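Side-chain contact in phosphodiesterase (Candida albicans, PDB 6CPU), which is a mostly helical protein of the cyclic nucleotide phosphodiesterase family, with a zinc ion bound at its metal site: residues S156-A159 and G160-T164. Sequence-based numbering, arbitrary orientation.
Sequences SKIA and GIIPT
A type II beta turn from K157 to G160 reverses the chain in the loop ahead of helix 165-173 and is joined to a classic beta bulge in which I161 and I162 both face I158. G160 N closes the turn on K157 O (3.2 Å), approaching from above the carbonyl plane. A159, third in the turn, takes the positive phi that this turn type demands; at G160 phi is positive again and a CB would crowd A159 O, which favours glycine. The bulge makes I158 O a double acceptor: I162 N reaches it at 2.9 Å, nearly straight (170°), while I161 N comes from above the carbonyl plane at 3.0 Å. I158 N returns a bond to I162 O (2.8 Å), completing a single antiparallel bridge. Beta-branched isoleucine tolerates the extended backbone at both bridge positions, where I158 CB meets I162 CB at 4.0 Å; both side chains also rest on L123 of helix 110-124. The stem of K157 runs past the 160-162 backbone, and K157 NZ donates to a water (2.9 Å) that in turn donates to I161 O. T164, the N-cap of the next helix, uses OG1 for Y167 N; T164 CG2 meets I158 CD1 at 3.8 Å, the two side chains crossing at about a right angle.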
loop_
_atom_site.group_PDB
_atom_site.type_symbol
_atom_site.label_atom_id
_atom_site.label_comp_id
_atom_site.label_asym_id
_atom_site.label_seq_id
_atom_site.Cartn_x
_atom_site.Cartn_y
_atom_site.Cartn_z
ATOM N N SER A 156 -9.487 14.074 17.353
ATOM C CA SER A 156 -9.853 14.971 16.218
ATOM C C SER A 156 -8.656 15.205 15.293
ATOM O O SER A 156 -7.579 14.640 15.495
ATOM C CB SER A 156 -10.381 16.310 16.746
ATOM O OG SER A 156 -11.515 16.118 17.573
ATOM N N LYS A 157 -8.858 16.030 14.275
ATOM C CA LYS A 157 -7.805 16.396 13.336
ATOM C C LYS A 157 -6.971 17.547 13.875
ATOM O O LYS A 157 -7.487 18.431 14.560
ATOM C CB LYS A 157 -8.414 16.845 12.017
ATOM C CG LYS A 157 -9.202 15.786 11.278
ATOM C CD LYS A 157 -9.785 16.409 10.022
ATOM C CE LYS A 157 -10.722 15.453 9.334
ATOM N NZ LYS A 157 -11.374 16.088 8.161
ATOM N N ILE A 158 -5.688 17.551 13.526
ATOM C CA ILE A 158 -4.776 18.608 13.963
ATOM C C ILE A 158 -5.075 19.878 13.165
ATOM O O ILE A 158 -5.074 19.863 11.929
ATOM C CB ILE A 158 -3.304 18.174 13.807
ATOM C CG1 ILE A 158 -3.026 16.940 14.660
ATOM C CG2 ILE A 158 -2.350 19.291 14.206
ATOM C CD1 ILE A 158 -1.718 16.262 14.327
ATOM N N ALA A 159 -5.361 20.963 13.891
ATOM C CA ALA A 159 -5.823 22.236 13.309
ATOM C C ALA A 159 -7.124 22.086 12.510
ATOM O O ALA A 159 -7.403 22.863 11.602
ATOM C CB ALA A 159 -4.733 22.859 12.449
ATOM N N GLY A 160 -7.923 21.089 12.865
ATOM C CA GLY A 160 -9.137 20.770 12.137
ATOM C C GLY A 160 -8.906 20.240 10.739
ATOM O O GLY A 160 -9.861 20.078 9.986
ATOM N N ILE A 161 -7.652 19.946 10.381
ATOM C CA ILE A 161 -7.319 19.627 8.993
ATOM C C ILE A 161 -6.497 18.351 8.800
ATOM O O ILE A 161 -6.718 17.603 7.844
ATOM C CB ILE A 161 -6.587 20.845 8.376
ATOM C CG1 ILE A 161 -7.589 21.985 8.141
ATOM C CG2 ILE A 161 -5.879 20.493 7.086
ATOM C CD1 ILE A 161 -6.928 23.326 7.865
ATOM N N ILE A 162 -5.537 18.096 9.676
ATOM C CA ILE A 162 -4.600 17.019 9.435
ATOM C C ILE A 162 -5.024 15.748 10.169
ATOM O O ILE A 162 -5.151 15.765 11.387
ATOM C CB ILE A 162 -3.180 17.396 9.916
ATOM C CG1 ILE A 162 -2.720 18.701 9.267
ATOM C CG2 ILE A 162 -2.218 16.254 9.639
ATOM C CD1 ILE A 162 -1.475 19.276 9.916
ATOM N N PRO A 163 -5.226 14.644 9.437
ATOM C CA PRO A 163 -5.696 13.435 10.100
ATOM C C PRO A 163 -4.567 12.680 10.803
ATOM O O PRO A 163 -3.407 12.732 10.374
ATOM C CB PRO A 163 -6.236 12.602 8.941
ATOM C CG PRO A 163 -5.347 12.966 7.815
ATOM C CD PRO A 163 -5.116 14.445 7.980
ATOM N N THR A 164 -4.905 12.030 11.898
ATOM C CA THR A 164 -3.975 11.169 12.603
ATOM C C THR A 164 -4.426 9.729 12.463
ATOM O O THR A 164 -5.572 9.450 12.075
ATOM C CB THR A 164 -3.920 11.496 14.088
ATOM O OG1 THR A 164 -5.178 11.166 14.682
ATOM C CG2 THR A 164 -3.592 12.950 14.310
HETATM O O HOH W 1 -9.132 17.324 6.707
#